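Local coordinates for protein superoxide dismutase (Clostridium difficile, PDB 3TJT) that probably disproportionates superoxide radicals into hydrogen peroxide and molecular oxygen at a site that binds an iron(III) ion, at residues K24-L29 and Y173-Q178; Q119-S124 and I164-W169; S145-P150 and V156-T161. One frame throughout, in Å; residues are numbered along the deposited sequence.

The three contacts trace a path from the dimer interface, past the metal, to the outer part of the sheet. Interaction 1 joins the start of helix 24-46, which also carries the iron ligand His30, to helix 174-177; the side chain of Thr26 is about 8 Å from the bound Fe (III) ion. Interaction 2 includes the ligand Asp167, and Tyr173 CE2 of interaction 1 packs 3.4 Å from Val168 O. Interactions 2 and 3 have centres about 12 Å apart and share the antiparallel sheet, with Ile146 CD1 lying 3.4 Å from Phe121 N. Interaction 3 is away from the metal site, its centre about 26 Å from that of interaction 1.

Interaction 1: residues K24-L29 and Y173-Q178; sequences KETMKL and YYLKYQ
Thr26 OG1 sits against Leu175 and is gripped by three polar partners. Water 2 donates to it at 2.7 Å from OG1 of Thr26, water 1 donates at 3.0 Å to the same OG1, and Asp23 OD2 makes a third hydrogen bond. Each water also accepts from the first turn of helix 174-177: water 1 from Lys176 N at 2.9 Å, water 2 from Leu175 N at 3.0 Å. The waters thus satisfy N-H groups of the first turn, which come before Tyr177 N, bonded to the carbonyl of N-cap Tyr173. With chi1 at -69°, the Thr26 hydroxyl lies beside its own backbone N and opposite the carbonyl carbon, which aims it across the gap. Threonine suits the place because its short side chain puts a hydroxyl where both waters and Asp23 can reach it. Leu175 slides past Thr26 in the opposite direction, its CD1 3.6 Å from OG1, and the same methyl meets Leu29 CD1 at 3.7 Å where the two leucines cross nearly at right angles. Leu175 also packs on Leu175 of the second subunit, while Tyr174 OH is hydrogen-bonded to His34 NE2 of that subunit. A tyrosine-histidine pair reaching between subunits beside the metal ligands is characteristic of the iron/manganese superoxide dismutase dimer interface.

Interaction 2: residues Q119-S124 and I164-W169; sequences QEFQKS and IGLDVW. With FE (Fe (III) ion), chain B.
Phe121 presents the outer end of its ring to Leu166 and Ile164, and each of them takes a different part of it. Leu166 CB comes in at the edge, in the ring plane, 3.9 Å from Phe121 CZ and equally near its CE2. Ile164 instead lies over one face: its CD1 stands 4.1 Å above the plane, displaced toward the rim beside CE1. Edge and face are thus both held by aliphatic carbon, as befits a flat apolar group in a buried place. With CG opposite the backbone N (chi1 -172°), the Phe121 ring reaches across to the strand, the nearest CA atoms, those of Phe121 and Leu166, being 9.4 Å apart. Between the two aliphatic residues comes Gly165, which brings no side chain to the ring.

One residue beyond Leu166 the side chain points to the other side of the strand, and Asp167 binds the iron through OD2 at 1.9 Å. Water 3 is a further ligand, 2.2 Å from the iron, and His30, His85 and His171 complete the site. The second oxygen of Asp167 is used as well: Trp169 N donates to OD1 at 3.0 Å with an angle of 154°, approaching on the anti side and 33° out of the carboxylate plane. This Asx turn restrains the carboxylate's rotation, while the Trp169 ring offers a face to water 3. Tyr184 OH is hydrogen-bonded to Asp167 O, so the backbone of the ligand is anchored too. The contact therefore packs helix 114-127 onto strand 161-167, with Ala134 of strand 132-138 also touching Phe121 and helix 181-188 supplying Tyr184 and Trp188 against Leu166.

Interaction 3: residues S145-P150 and V156-T161; sequences SIMTTP and VSKNLT
Met147, on edge strand 144-150, meets at a slant Leu160 of the connection to the other outer strand of the three-stranded antiparallel sheet in the C-terminal domain of this iron/manganese superoxide dismutase. The touch is made by the thioether sulfur and one methyl: Met147 SD lies 3.6 Å from Leu160 CD1. The torsions of the methionine explain this. Its CG falls between the backbone N and the carbonyl carbon (chi1 74°), the chain runs on extended through chi2, and a bend at chi3 of -70° swings CE aside, so that the sulfur rather than the terminal methyl faces the leucine. CE is then directed to the aliphatic part of Lys158, where it is 4.4 Å from CD, a loose approach at the rim. An unbranched, flexible side chain can turn its sulfur to one loop residue and its methyl to another; leucine suits the other side by offering a compact branched end.

The segment 156-161 gains its shape from a short 3-10 turn at 156-157 and, after Lys158, from Asn159, whose positive phi of 60° is a conformation that asparagine adopts comparatively readily. Asn159 N donates to Val156 O at 3.2 Å, closing the turn that brings Lys158 round. Both Met147 and Leu160 also rest on Val137 of the central strand, over which the connection passes, whereas the neighbouring Ile146 turns to the other face of the sheet, against helix 114-127. Lys158 stretches out along the surface with a long apolar stem and a charged tip. Water 4 links the segments there, donating to Thr148 O at 2.6 Å and weakly accepting from Lys158 NZ at 3.5 Å.

Interaction 1: residues K24-L29 and Y173-Q178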
# COMPACT_ATOMS: atom_id res chain seq x y z
N LYS A 24 -4.14 20.80 3.11
CA LYS A 24 -4.72 20.80 4.44
C LYS A 24 -5.65 19.60 4.69
O LYS A 24 -5.68 19.04 5.78
CB LYS A 24 -5.50 22.10 4.67
CG LYS A 24 -6.22 22.18 6.00
CD LYS A 24 -7.11 23.43 6.11
CE LYS A 24 -7.72 23.55 7.51
NZ LYS A 24 -8.54 24.79 7.67
N GLU A 25 -6.41 19.22 3.68
CA GLU A 25 -7.35 18.12 3.85
C GLU A 25 -6.59 16.83 4.16
O GLU A 25 -6.99 16.04 5.02
CB GLU A 25 -8.20 17.96 2.59
CG GLU A 25 -9.15 19.14 2.32
CD GLU A 25 -8.45 20.46 1.94
OE1 GLU A 25 -7.36 20.44 1.32
OE2 GLU A 25 -9.04 21.53 2.25
N THR A 26 -5.48 16.63 3.47
CA THR A 26 -4.63 15.46 3.70
C THR A 26 -3.97 15.51 5.08
O THR A 26 -3.90 14.49 5.78
CB THR A 26 -3.59 15.32 2.59
OG1 THR A 26 -4.26 14.96 1.38
CG2 THR A 26 -2.56 14.24 2.94
N MET A 27 -3.49 16.68 5.49
CA MET A 27 -2.93 16.77 6.84
C MET A 27 -3.94 16.38 7.91
O MET A 27 -3.61 15.68 8.86
CB MET A 27 -2.36 18.18 7.12
CG MET A 27 -1.22 18.59 6.20
SD MET A 27 0.26 17.51 6.27
CE MET A 27 0.62 17.53 8.02
N LYS A 28 -5.19 16.83 7.75
CA LYS A 28 -6.26 16.48 8.67
C LYS A 28 -6.51 14.97 8.71
O LYS A 28 -6.57 14.37 9.78
CB LYS A 28 -7.55 17.22 8.32
CG LYS A 28 -7.51 18.72 8.62
CD LYS A 28 -8.25 19.05 9.91
CE LYS A 28 -8.18 20.55 10.22
NZ LYS A 28 -8.68 20.89 11.59
N LEU A 29 -6.66 14.36 7.54
CA LEU A 29 -6.93 12.93 7.48
C LEU A 29 -5.73 12.15 8.00
O LEU A 29 -5.87 11.23 8.79
CB LEU A 29 -7.22 12.50 6.05
CG LEU A 29 -8.57 12.93 5.47
CD1 LEU A 29 -8.53 12.87 3.96
CD2 LEU A 29 -9.70 12.09 6.02
N TYR A 173 -0.55 11.14 -0.35
CA TYR A 173 -0.42 12.02 -1.50
C TYR A 173 -1.55 11.96 -2.53
O TYR A 173 -1.55 12.76 -3.47
CB TYR A 173 0.92 11.80 -2.22
CG TYR A 173 1.13 10.42 -2.85
CD1 TYR A 173 0.66 10.14 -4.14
CD2 TYR A 173 1.85 9.43 -2.18
CE1 TYR A 173 0.90 8.88 -4.73
CE2 TYR A 173 2.08 8.17 -2.77
CZ TYR A 173 1.60 7.91 -4.03
OH TYR A 173 1.84 6.66 -4.60
N TYR A 174 -2.50 11.04 -2.38
CA TYR A 174 -3.45 10.82 -3.47
C TYR A 174 -4.42 11.99 -3.71
O TYR A 174 -4.76 12.29 -4.86
CB TYR A 174 -4.21 9.48 -3.31
CG TYR A 174 -4.47 8.86 -4.66
CD1 TYR A 174 -3.44 8.23 -5.36
CD2 TYR A 174 -5.71 8.94 -5.27
CE1 TYR A 174 -3.65 7.68 -6.62
CE2 TYR A 174 -5.94 8.39 -6.54
CZ TYR A 174 -4.90 7.77 -7.20
OH TYR A 174 -5.11 7.23 -8.45
N LEU A 175 -4.85 12.67 -2.66
CA LEU A 175 -5.82 13.76 -2.86
C LEU A 175 -5.27 14.89 -3.72
O LEU A 175 -5.99 15.46 -4.54
CB LEU A 175 -6.34 14.31 -1.53
CG LEU A 175 -7.18 13.37 -0.69
CD1 LEU A 175 -7.68 14.09 0.56
CD2 LEU A 175 -8.35 12.79 -1.49
N LYS A 176 -4.00 15.23 -3.53
CA LYS A 176 -3.39 16.31 -4.29
C LYS A 176 -2.68 15.86 -5.56
O LYS A 176 -2.77 16.52 -6.60
CB LYS A 176 -2.44 17.11 -3.41
CG LYS A 176 -1.73 18.24 -4.14
CD LYS A 176 -0.92 19.07 -3.15
CE LYS A 176 -0.28 20.27 -3.85
NZ LYS A 176 -1.24 21.39 -4.04
N TYR A 177 -1.98 14.73 -5.49
CA TYR A 177 -1.10 14.31 -6.57
C TYR A 177 -1.61 13.09 -7.36
O TYR A 177 -1.05 12.75 -8.39
CB TYR A 177 0.30 13.99 -6.02
CG TYR A 177 0.95 15.21 -5.42
CD1 TYR A 177 1.57 16.16 -6.23
CD2 TYR A 177 0.93 15.42 -4.05
CE1 TYR A 177 2.16 17.29 -5.69
CE2 TYR A 177 1.52 16.57 -3.50
CZ TYR A 177 2.13 17.48 -4.32
OH TYR A 177 2.72 18.61 -3.78
N GLN A 178 -2.65 12.44 -6.84
CA GLN A 178 -3.17 11.20 -7.41
C GLN A 178 -2.01 10.24 -7.67
O GLN A 178 -1.21 10.01 -6.75
CB GLN A 178 -4.01 11.47 -8.66
CG GLN A 178 -5.28 12.28 -8.35
CD GLN A 178 -5.02 13.79 -8.29
OE1 GLN A 178 -4.50 14.37 -9.24
NE2 GLN A 178 -5.39 14.41 -7.18
O HOH W 1 -2.50 14.78 -1.05
O HOH W 2 -3.87 12.53 0.22

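Interaction 2: residues Q119-S124 and I164-W169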
# COMPACT_ATOMS: atom_id res chain seq x y z
N GLN A 119 18.99 12.93 -5.28
CA GLN A 119 18.59 12.09 -6.42
C GLN A 119 18.37 10.64 -6.00
O GLN A 119 17.42 10.00 -6.46
CB GLN A 119 19.64 12.15 -7.54
CG GLN A 119 19.68 13.51 -8.23
CD GLN A 119 20.70 13.56 -9.36
OE1 GLN A 119 21.19 12.53 -9.81
NE2 GLN A 119 21.01 14.77 -9.82
N GLU A 120 19.23 10.14 -5.12
CA GLU A 120 19.11 8.76 -4.64
C GLU A 120 17.87 8.59 -3.76
O GLU A 120 17.15 7.60 -3.88
CB GLU A 120 20.36 8.30 -3.88
CG GLU A 120 20.29 6.83 -3.43
CD GLU A 120 21.54 6.36 -2.70
OE1 GLU A 120 22.59 7.05 -2.78
OE2 GLU A 120 21.48 5.30 -2.03
N PHE A 121 17.62 9.55 -2.89
CA PHE A 121 16.45 9.47 -2.03
C PHE A 121 15.18 9.49 -2.88
O PHE A 121 14.25 8.69 -2.66
CB PHE A 121 16.44 10.63 -1.02
CG PHE A 121 15.36 10.52 0.01
CD1 PHE A 121 15.62 9.94 1.24
CD2 PHE A 121 14.08 10.98 -0.25
CE1 PHE A 121 14.63 9.82 2.19
CE2 PHE A 121 13.07 10.88 0.69
CZ PHE A 121 13.34 10.29 1.92
N GLN A 122 15.13 10.40 -3.84
CA GLN A 122 13.94 10.53 -4.68
C GLN A 122 13.65 9.25 -5.46
O GLN A 122 12.51 8.82 -5.55
CB GLN A 122 14.04 11.73 -5.62
CG GLN A 122 14.03 13.05 -4.88
CD GLN A 122 13.53 14.19 -5.75
OE1 GLN A 122 13.94 15.34 -5.59
NE2 GLN A 122 12.62 13.88 -6.67
N LYS A 123 14.70 8.63 -6.00
CA LYS A 123 14.53 7.37 -6.73
C LYS A 123 14.07 6.23 -5.82
O LYS A 123 13.21 5.43 -6.20
CB LYS A 123 15.81 6.98 -7.45
CG LYS A 123 15.63 5.78 -8.37
CD LYS A 123 16.89 5.48 -9.15
CE LYS A 123 16.58 4.63 -10.38
NZ LYS A 123 15.91 3.35 -10.04
N SER A 124 14.65 6.15 -4.63
CA SER A 124 14.24 5.11 -3.68
C SER A 124 12.78 5.28 -3.29
O SER A 124 12.03 4.30 -3.22
CB SER A 124 15.13 5.10 -2.44
OG SER A 124 16.45 4.69 -2.77
N ILE A 164 15.86 11.45 8.24
CA ILE A 164 14.59 11.91 7.66
C ILE A 164 13.85 10.70 7.07
O ILE A 164 14.44 9.65 6.86
CB ILE A 164 14.76 13.01 6.58
CG1 ILE A 164 15.29 12.43 5.26
CG2 ILE A 164 15.63 14.18 7.10
CD1 ILE A 164 15.33 13.43 4.10
N GLY A 165 12.56 10.85 6.82
CA GLY A 165 11.79 9.76 6.24
C GLY A 165 10.56 10.31 5.55
O GLY A 165 10.01 11.31 5.99
N LEU A 166 10.14 9.65 4.46
CA LEU A 166 9.01 10.09 3.65
C LEU A 166 7.99 8.97 3.51
O LEU A 166 8.31 7.86 3.07
CB LEU A 166 9.48 10.53 2.26
CG LEU A 166 8.40 10.91 1.23
CD1 LEU A 166 7.51 12.04 1.76
CD2 LEU A 166 9.06 11.27 -0.10
N ASP A 167 6.75 9.28 3.89
CA ASP A 167 5.61 8.37 3.77
C ASP A 167 5.18 8.31 2.31
O ASP A 167 4.79 9.33 1.74
CB ASP A 167 4.48 8.91 4.65
CG ASP A 167 3.31 7.97 4.78
OD1 ASP A 167 3.27 6.92 4.09
OD2 ASP A 167 2.40 8.26 5.60
N VAL A 168 5.25 7.14 1.68
CA VAL A 168 4.75 7.01 0.31
C VAL A 168 3.56 6.05 0.19
O VAL A 168 3.27 5.55 -0.90
CB VAL A 168 5.85 6.67 -0.74
CG1 VAL A 168 6.82 7.84 -0.91
CG2 VAL A 168 6.60 5.39 -0.37
N TRP A 169 2.87 5.80 1.30
CA TRP A 169 1.54 5.21 1.24
C TRP A 169 0.71 6.15 0.39
O TRP A 169 0.91 7.38 0.43
CB TRP A 169 0.90 5.13 2.62
CG TRP A 169 1.39 4.00 3.50
CD1 TRP A 169 2.68 3.76 3.90
CD2 TRP A 169 0.58 3.00 4.12
NE1 TRP A 169 2.72 2.65 4.72
CE2 TRP A 169 1.45 2.17 4.88
CE3 TRP A 169 -0.79 2.71 4.11
CZ2 TRP A 169 0.98 1.08 5.61
CZ3 TRP A 169 -1.25 1.62 4.85
CH2 TRP A 169 -0.37 0.82 5.59
FE FE B . 0.80 7.68 6.48
O HOH W 3 1.69 5.65 6.24

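Interaction 3: residues S145-P150 and V156-T161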
# COMPACT_ATOMS: atom_id res chain seq x y z
N SER A 145 23.00 6.14 5.02
CA SER A 145 22.58 5.41 3.84
C SER A 145 21.09 5.66 3.61
O SER A 145 20.41 6.19 4.48
CB SER A 145 22.82 3.90 4.03
OG SER A 145 22.08 3.40 5.13
N ILE A 146 20.61 5.31 2.43
CA ILE A 146 19.18 5.39 2.14
C ILE A 146 18.59 3.98 2.05
O ILE A 146 19.19 3.10 1.43
CB ILE A 146 18.93 6.16 0.84
CG1 ILE A 146 19.28 7.64 1.06
CG2 ILE A 146 17.47 6.02 0.41
CD1 ILE A 146 19.45 8.42 -0.22
N MET A 147 17.45 3.76 2.69
CA MET A 147 16.78 2.46 2.62
C MET A 147 15.28 2.67 2.62
O MET A 147 14.79 3.74 2.96
CB MET A 147 17.14 1.59 3.83
CG MET A 147 16.44 2.07 5.12
SD MET A 147 16.63 0.97 6.51
CE MET A 147 15.64 -0.43 6.00
N THR A 148 14.54 1.64 2.23
CA THR A 148 13.08 1.71 2.31
C THR A 148 12.54 0.61 3.23
O THR A 148 13.22 -0.38 3.50
CB THR A 148 12.43 1.59 0.92
OG1 THR A 148 12.69 0.29 0.38
CG2 THR A 148 12.99 2.64 -0.01
N THR A 149 11.33 0.82 3.73
CA THR A 149 10.62 -0.21 4.48
C THR A 149 9.20 -0.35 3.92
O THR A 149 8.61 0.63 3.44
CB THR A 149 10.51 0.10 5.98
OG1 THR A 149 9.85 1.37 6.16
CG2 THR A 149 11.89 0.13 6.66
N PRO A 150 8.65 -1.57 3.98
CA PRO A 150 7.26 -1.76 3.54
C PRO A 150 6.26 -1.48 4.65
O PRO A 150 6.58 -1.65 5.83
CB PRO A 150 7.21 -3.26 3.22
CG PRO A 150 8.19 -3.86 4.21
CD PRO A 150 9.30 -2.84 4.36
N VAL A 156 14.27 1.32 12.78
CA VAL A 156 14.58 1.15 14.20
C VAL A 156 14.70 -0.33 14.56
O VAL A 156 15.52 -0.73 15.40
CB VAL A 156 13.52 1.85 15.08
CG1 VAL A 156 13.64 1.42 16.54
CG2 VAL A 156 13.64 3.37 14.93
N SER A 157 13.89 -1.14 13.89
CA SER A 157 13.87 -2.58 14.13
C SER A 157 15.12 -3.28 13.59
O SER A 157 15.37 -4.44 13.90
CB SER A 157 12.61 -3.21 13.52
OG SER A 157 11.44 -2.67 14.12
N LYS A 158 15.89 -2.56 12.78
CA LYS A 158 17.13 -3.09 12.24
C LYS A 158 18.34 -2.34 12.78
O LYS A 158 19.41 -2.34 12.18
CB LYS A 158 17.10 -3.04 10.71
CG LYS A 158 16.10 -4.02 10.10
CD LYS A 158 16.05 -3.93 8.59
CE LYS A 158 15.39 -5.18 8.00
NZ LYS A 158 15.28 -5.12 6.52
N ASN A 159 18.15 -1.70 13.94
CA ASN A 159 19.21 -0.94 14.61
C ASN A 159 19.76 0.20 13.76
O ASN A 159 20.93 0.58 13.90
CB ASN A 159 20.35 -1.87 15.05
CG ASN A 159 19.88 -2.94 16.01
OD1 ASN A 159 20.24 -4.11 15.89
ND2 ASN A 159 19.04 -2.54 16.96
N LEU A 160 18.92 0.73 12.89
CA LEU A 160 19.28 1.91 12.11
C LEU A 160 18.45 3.09 12.61
O LEU A 160 17.28 2.93 12.95
CB LEU A 160 19.04 1.67 10.62
CG LEU A 160 19.92 0.59 9.98
CD1 LEU A 160 19.40 0.17 8.61
CD2 LEU A 160 21.37 1.07 9.89
N THR A 161 19.05 4.27 12.66
CA THR A 161 18.38 5.43 13.25
C THR A 161 17.88 6.35 12.14
O THR A 161 18.67 6.83 11.34
CB THR A 161 19.35 6.21 14.15
OG1 THR A 161 19.76 5.37 15.23
CG2 THR A 161 18.67 7.45 14.72
O HOH W 4 13.68 -2.78 4.49